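Local coordinates for protein L-isoleucine-4-hydroxylase (Bacillus thuringiensis, PDB 6LNH) that hydroxylates L-isoleucine to (4S)-4-hydroxy-L-isoleucine as an iron-dependent dioxygenase that consumes 2-oxoglutarate and molecular oxygen, at residues I19-L32 with R127-I139. Numbering follows the deposited sequence.
Sequences IEEKVHEFESKGFL and RFDTEFAFKTNII
Val23 and Phe132 meet where two helices adjoin in the double-stranded beta-helix (cupin) fold of this 2-oxoglutarate dioxygenase: helix 120-134 packs on the major antiparallel sheet, and helix 19-29 leads into its edge strand 31-34. The short helical segments cross at -65° with their axes 10.1 Å apart, a separation filled mainly by the Phe132 ring. From CB of Phe132, CG stands anti to the backbone N (chi1 -177°), which sends the ring from the flank of its helix across to helix 19-29. CG, CD1, CD2, CE1, CE2 and CZ all lie near Val23 CG2, a methyl seated almost centrally over one face in a CH-pi contact, 5° off the ring normal. Farther out, CE2 comes near Lys22 CB and Leu32 CD1, while CE1 reaches Phe26 CD2 at 3.7 Å and the tip, CZ, meets Phe26 CB at 3.8 Å. The rim of Phe132 thus faces Phe26 in an offset edge-to-face pair. Phe178 of strand 176-184 adds another edge-to-face partner, tying this aromatic cluster to the sheet; the side chain of Phe26 is about 9 Å from that of the iron ligand His223.

Residues 135-138 pass alongside helix 19-29. Val23 CG1 packs on Lys135 O and Thr136 CG2, and the aliphatic part of Lys135 passes Ile19 CG2. The N-H and hydroxyl of Thr136 both hold to the carbonyl of Ala133. Next to it, Glu27 reaches out with an extended chain: OE2 accepts the backbone N-H of Asn137, although the modelled length is doubtfully short, and its close approach to Asn137 OD1 sets two acceptors together without a bond. Glu27 CG touches Ile138 CD1.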
loop_
_atom_site.group_PDB
_atom_site.type_symbol
_atom_site.label_atom_id
_atom_site.label_comp_id
_atom_site.label_asym_id
_atom_site.label_seq_id
_atom_site.Cartn_x
_atom_site.Cartn_y
_atom_site.Cartn_z
ATOM N N ILE C 19 -27.678 -11.907 13.185
ATOM C CA ILE C 19 -28.154 -10.645 12.547
ATOM C C ILE C 19 -28.864 -9.803 13.613
ATOM O O ILE C 19 -28.781 -8.569 13.535
ATOM C CB ILE C 19 -29.052 -10.948 11.334
ATOM C CG1 ILE C 19 -28.261 -11.626 10.213
ATOM C CG2 ILE C 19 -29.749 -9.691 10.845
ATOM C CD1 ILE C 19 -27.543 -12.885 10.641
ATOM N N GLU C 20 -29.526 -10.455 14.572
ATOM C CA GLU C 20 -30.217 -9.731 15.670
ATOM C C GLU C 20 -29.155 -9.135 16.601
ATOM O O GLU C 20 -29.404 -8.058 17.168
ATOM C CB GLU C 20 -31.170 -10.667 16.415
ATOM C CG GLU C 20 -30.720 -12.119 16.400
ATOM C CD GLU C 20 -31.417 -12.997 15.376
ATOM O OE1 GLU C 20 -32.598 -12.734 15.078
ATOM O OE2 GLU C 20 -30.780 -13.945 14.880
ATOM N N GLU C 21 -28.019 -9.821 16.748
ATOM C CA GLU C 21 -26.906 -9.322 17.597
ATOM C C GLU C 21 -26.251 -8.140 16.878
ATOM O O GLU C 21 -25.960 -7.132 17.539
ATOM C CB GLU C 21 -25.875 -10.426 17.827
ATOM C CG GLU C 21 -25.675 -10.777 19.289
ATOM C CD GLU C 21 -25.023 -12.129 19.519
ATOM O OE1 GLU C 21 -24.500 -12.351 20.629
ATOM O OE2 GLU C 21 -25.038 -12.956 18.585
ATOM N N LYS C 22 -26.040 -8.280 15.567
ATOM C CA LYS C 22 -25.426 -7.209 14.740
ATOM C C LYS C 22 -26.341 -5.983 14.754
ATOM O O LYS C 22 -25.821 -4.861 14.837
ATOM C CB LYS C 22 -25.237 -7.695 13.301
ATOM C CG LYS C 22 -24.118 -8.703 13.081
ATOM C CD LYS C 22 -24.413 -9.660 11.947
ATOM C CE LYS C 22 -23.236 -9.878 11.021
ATOM N NZ LYS C 22 -23.651 -10.532 9.759
ATOM N N VAL C 23 -27.657 -6.204 14.684
ATOM C CA VAL C 23 -28.653 -5.092 14.682
ATOM C C VAL C 23 -28.584 -4.356 16.025
ATOM O O VAL C 23 -28.726 -3.123 16.025
ATOM C CB VAL C 23 -30.075 -5.604 14.387
ATOM C CG1 VAL C 23 -31.138 -4.686 14.968
ATOM C CG2 VAL C 23 -30.300 -5.804 12.897
ATOM N N HIS C 24 -28.377 -5.093 17.119
ATOM C CA HIS C 24 -28.281 -4.471 18.466
ATOM C C HIS C 24 -27.052 -3.558 18.520
ATOM O O HIS C 24 -27.175 -2.447 19.057
ATOM C CB HIS C 24 -28.266 -5.541 19.565
ATOM C CG HIS C 24 -28.211 -4.973 20.943
ATOM N ND1 HIS C 24 -27.443 -3.870 21.253
ATOM C CD2 HIS C 24 -28.821 -5.345 22.089
ATOM C CE1 HIS C 24 -27.581 -3.587 22.532
ATOM N NE2 HIS C 24 -28.422 -4.477 23.068
ATOM N N GLU C 25 -25.917 -4.013 17.980
ATOM C CA GLU C 25 -24.715 -3.182 17.989
ATOM C C GLU C 25 -24.907 -1.927 17.150
ATOM O O GLU C 25 -24.518 -0.827 17.563
ATOM C CB GLU C 25 -23.504 -3.974 17.493
ATOM C CG GLU C 25 -22.202 -3.188 17.605
ATOM C CD GLU C 25 -20.966 -4.023 17.326
ATOM O OE1 GLU C 25 -21.107 -5.225 17.013
ATOM O OE2 GLU C 25 -19.848 -3.472 17.426
ATOM N N PHE C 26 -25.497 -2.074 15.963
ATOM C CA PHE C 26 -25.754 -0.920 15.108
ATOM C C PHE C 26 -26.648 0.096 15.809
ATOM O O PHE C 26 -26.412 1.306 15.724
ATOM C CB PHE C 26 -26.387 -1.381 13.794
ATOM C CG PHE C 26 -26.996 -0.270 12.985
ATOM C CD1 PHE C 26 -26.197 0.693 12.393
ATOM C CD2 PHE C 26 -28.368 -0.195 12.809
ATOM C CE1 PHE C 26 -26.754 1.713 11.640
ATOM C CE2 PHE C 26 -28.931 0.821 12.061
ATOM C CZ PHE C 26 -28.124 1.776 11.475
ATOM N N GLU C 27 -27.677 -0.381 16.512
ATOM C CA GLU C 27 -28.614 0.524 17.171
ATOM C C GLU C 27 -27.977 1.287 18.328
ATOM O O GLU C 27 -28.303 2.458 18.553
ATOM C CB GLU C 27 -29.827 -0.267 17.650
ATOM C CG GLU C 27 -30.721 -0.660 16.503
ATOM C CD GLU C 27 -31.944 -1.435 16.925
ATOM O OE1 GLU C 27 -31.917 -2.082 17.993
ATOM O OE2 GLU C 27 -32.946 -1.379 16.184
ATOM N N SER C 28 -27.073 0.652 19.077
ATOM C CA SER C 28 -26.438 1.351 20.191
ATOM C C SER C 28 -25.302 2.251 19.715
ATOM O O SER C 28 -25.052 3.307 20.310
ATOM C CB SER C 28 -25.934 0.351 21.236
ATOM O OG SER C 28 -24.573 0.030 21.035
ATOM N N LYS C 29 -24.607 1.852 18.647
ATOM C CA LYS C 29 -23.463 2.608 18.156
ATOM C C LYS C 29 -23.817 3.606 17.060
ATOM O O LYS C 29 -23.148 4.638 16.941
ATOM C CB LYS C 29 -22.395 1.648 17.626
ATOM C CG LYS C 29 -21.193 1.459 18.538
ATOM C CD LYS C 29 -20.383 0.238 18.124
ATOM C CE LYS C 29 -20.238 0.166 16.607
ATOM N NZ LYS C 29 -19.309 -0.910 16.163
ATOM N N GLY C 30 -24.840 3.331 16.252
ATOM C CA GLY C 30 -25.184 4.209 15.152
ATOM C C GLY C 30 -24.510 3.863 13.846
ATOM O O GLY C 30 -24.799 4.500 12.825
ATOM N N PHE C 31 -23.604 2.888 13.889
ATOM C CA PHE C 31 -22.869 2.446 12.678
ATOM C C PHE C 31 -22.444 0.992 12.883
ATOM O O PHE C 31 -22.448 0.522 14.030
ATOM C CB PHE C 31 -21.672 3.360 12.408
ATOM C CG PHE C 31 -20.513 3.163 13.349
ATOM C CD1 PHE C 31 -20.482 3.798 14.578
ATOM C CD2 PHE C 31 -19.458 2.336 13.010
ATOM C CE1 PHE C 31 -19.417 3.616 15.444
ATOM C CE2 PHE C 31 -18.394 2.153 13.878
ATOM C CZ PHE C 31 -18.375 2.795 15.093
ATOM N N LEU C 32 -22.085 0.308 11.799
ATOM C CA LEU C 32 -21.690 -1.115 11.916
ATOM C C LEU C 32 -20.871 -1.521 10.691
ATOM O O LEU C 32 -21.364 -1.341 9.570
ATOM C CB LEU C 32 -22.968 -1.952 12.014
ATOM C CG LEU C 32 -22.810 -3.339 12.629
ATOM C CD1 LEU C 32 -22.932 -4.414 11.565
ATOM C CD2 LEU C 32 -21.488 -3.464 13.362
ATOM N N ARG C 127 -31.330 -7.945 -0.567
ATOM C CA ARG C 127 -32.175 -8.713 0.341
ATOM C C ARG C 127 -31.559 -8.807 1.733
ATOM O O ARG C 127 -32.279 -8.774 2.738
ATOM C CB ARG C 127 -32.451 -10.099 -0.240
ATOM C CG ARG C 127 -33.488 -10.085 -1.367
ATOM C CD ARG C 127 -34.624 -9.094 -1.091
ATOM N NE ARG C 127 -35.031 -8.363 -2.291
ATOM C CZ ARG C 127 -35.839 -7.306 -2.289
ATOM N NH1 ARG C 127 -36.335 -6.851 -1.147
ATOM N NH2 ARG C 127 -36.152 -6.703 -3.429
ATOM N N PHE C 128 -30.233 -8.947 1.817
ATOM C CA PHE C 128 -29.587 -8.901 3.125
ATOM C C PHE C 128 -29.804 -7.546 3.788
ATOM O O PHE C 128 -30.142 -7.467 4.975
ATOM C CB PHE C 128 -28.092 -9.199 3.014
ATOM C CG PHE C 128 -27.352 -8.952 4.295
ATOM C CD1 PHE C 128 -27.301 -9.931 5.273
ATOM C CD2 PHE C 128 -26.738 -7.732 4.543
ATOM C CE1 PHE C 128 -26.643 -9.707 6.466
ATOM C CE2 PHE C 128 -26.079 -7.500 5.736
ATOM C CZ PHE C 128 -26.032 -8.490 6.700
ATOM N N ASP C 129 -29.595 -6.463 3.033
ATOM C CA ASP C 129 -29.751 -5.126 3.598
ATOM C C ASP C 129 -31.182 -4.902 4.062
ATOM O O ASP C 129 -31.416 -4.328 5.132
ATOM C CB ASP C 129 -29.361 -4.064 2.568
ATOM C CG ASP C 129 -27.901 -4.137 2.172
ATOM O OD1 ASP C 129 -27.145 -4.896 2.813
ATOM O OD2 ASP C 129 -27.512 -3.431 1.219
ATOM N N THR C 130 -32.151 -5.359 3.268
ATOM C CA THR C 130 -33.555 -5.198 3.631
ATOM C C THR C 130 -33.884 -5.960 4.906
ATOM O O THR C 130 -34.580 -5.442 5.787
ATOM C CB THR C 130 -34.447 -5.654 2.477
ATOM O OG1 THR C 130 -34.108 -4.918 1.295
ATOM C CG2 THR C 130 -35.901 -5.403 2.803
ATOM N N GLU C 131 -33.390 -7.195 5.023
ATOM C CA GLU C 131 -33.675 -7.996 6.208
ATOM C C GLU C 131 -33.023 -7.395 7.447
ATOM O O GLU C 131 -33.577 -7.476 8.550
ATOM C CB GLU C 131 -33.188 -9.429 5.985
ATOM C CG GLU C 131 -33.231 -10.328 7.213
ATOM C CD GLU C 131 -32.769 -11.743 6.902
ATOM O OE1 GLU C 131 -33.097 -12.250 5.807
ATOM O OE2 GLU C 131 -32.079 -12.351 7.749
ATOM N N PHE C 132 -31.855 -6.766 7.279
ATOM C CA PHE C 132 -31.215 -6.069 8.390
ATOM C C PHE C 132 -31.983 -4.807 8.756
ATOM O O PHE C 132 -32.210 -4.534 9.940
ATOM C CB PHE C 132 -29.760 -5.748 8.017
ATOM C CG PHE C 132 -28.955 -5.074 9.116
ATOM C CD1 PHE C 132 -29.284 -3.811 9.599
ATOM C CD2 PHE C 132 -27.845 -5.706 9.646
ATOM C CE1 PHE C 132 -28.541 -3.214 10.594
ATOM C CE2 PHE C 132 -27.091 -5.108 10.639
ATOM C CZ PHE C 132 -27.441 -3.859 11.114
ATOM N N ALA C 133 -32.400 -4.031 7.756
ATOM C CA ALA C 133 -33.107 -2.787 8.038
ATOM C C ALA C 133 -34.414 -3.051 8.773
ATOM O O ALA C 133 -34.748 -2.352 9.738
ATOM C CB ALA C 133 -33.362 -2.022 6.738
ATOM N N PHE C 134 -35.168 -4.058 8.329
ATOM C CA PHE C 134 -36.439 -4.403 8.958
ATOM C C PHE C 134 -36.299 -4.912 10.385
ATOM O O PHE C 134 -37.254 -4.806 11.158
ATOM C CB PHE C 134 -37.168 -5.434 8.105
ATOM C CG PHE C 134 -37.764 -4.853 6.870
ATOM C CD1 PHE C 134 -37.905 -3.483 6.753
ATOM C CD2 PHE C 134 -38.178 -5.658 5.827
ATOM C CE1 PHE C 134 -38.448 -2.927 5.628
ATOM C CE2 PHE C 134 -38.730 -5.101 4.692
ATOM C CZ PHE C 134 -38.861 -3.730 4.591
ATOM N N LYS C 135 -35.160 -5.481 10.758
ATOM C CA LYS C 135 -35.003 -5.954 12.127
ATOM C C LYS C 135 -34.462 -4.885 13.066
ATOM O O LYS C 135 -34.201 -5.185 14.236
ATOM C CB LYS C 135 -34.135 -7.217 12.157
ATOM C CG LYS C 135 -34.783 -8.341 11.344
ATOM C CD LYS C 135 -33.859 -9.501 11.024
ATOM C CE LYS C 135 -34.587 -10.834 11.188
ATOM N NZ LYS C 135 -35.173 -11.000 12.549
ATOM N N THR C 136 -34.305 -3.652 12.594
ATOM C CA THR C 136 -34.006 -2.552 13.492
ATOM C C THR C 136 -35.310 -1.922 13.978
ATOM O O THR C 136 -36.346 -1.998 13.314
ATOM C CB THR C 136 -33.138 -1.503 12.789
ATOM O OG1 THR C 136 -33.906 -0.835 11.783
ATOM C CG2 THR C 136 -31.932 -2.155 12.129
ATOM N N ASN C 137 -35.245 -1.286 15.150
ATOM C CA ASN C 137 -36.335 -0.438 15.626
ATOM C C ASN C 137 -36.350 0.931 14.956
ATOM O O ASN C 137 -37.277 1.713 15.196
ATOM C CB ASN C 137 -36.304 -0.312 17.160
ATOM C CG ASN C 137 -35.024 0.315 17.696
ATOM O OD1 ASN C 137 -34.237 0.907 16.959
ATOM N ND2 ASN C 137 -34.812 0.179 19.003
ATOM N N ILE C 138 -35.338 1.238 14.139
ATOM C CA ILE C 138 -35.266 2.529 13.461
ATOM C C ILE C 138 -36.335 2.640 12.379
ATOM O O ILE C 138 -36.958 3.696 12.212
ATOM C CB ILE C 138 -33.858 2.774 12.879
ATOM C CG1 ILE C 138 -32.786 2.845 13.973
ATOM C CG2 ILE C 138 -33.823 4.064 12.094
ATOM C CD1 ILE C 138 -32.269 1.533 14.436
ATOM N N ILE C 139 -36.574 1.567 11.634
ATOM C CA ILE C 139 -37.482 1.611 10.495
ATOM C C ILE C 139 -38.879 1.272 10.991
ATOM O O ILE C 139 -39.116 0.187 11.534
ATOM C CB ILE C 139 -37.034 0.646 9.386
ATOM C CG1 ILE C 139 -35.807 1.203 8.662
ATOM C CG2 ILE C 139 -38.170 0.387 8.399
ATOM C CD1 ILE C 139 -36.094 2.409 7.796
#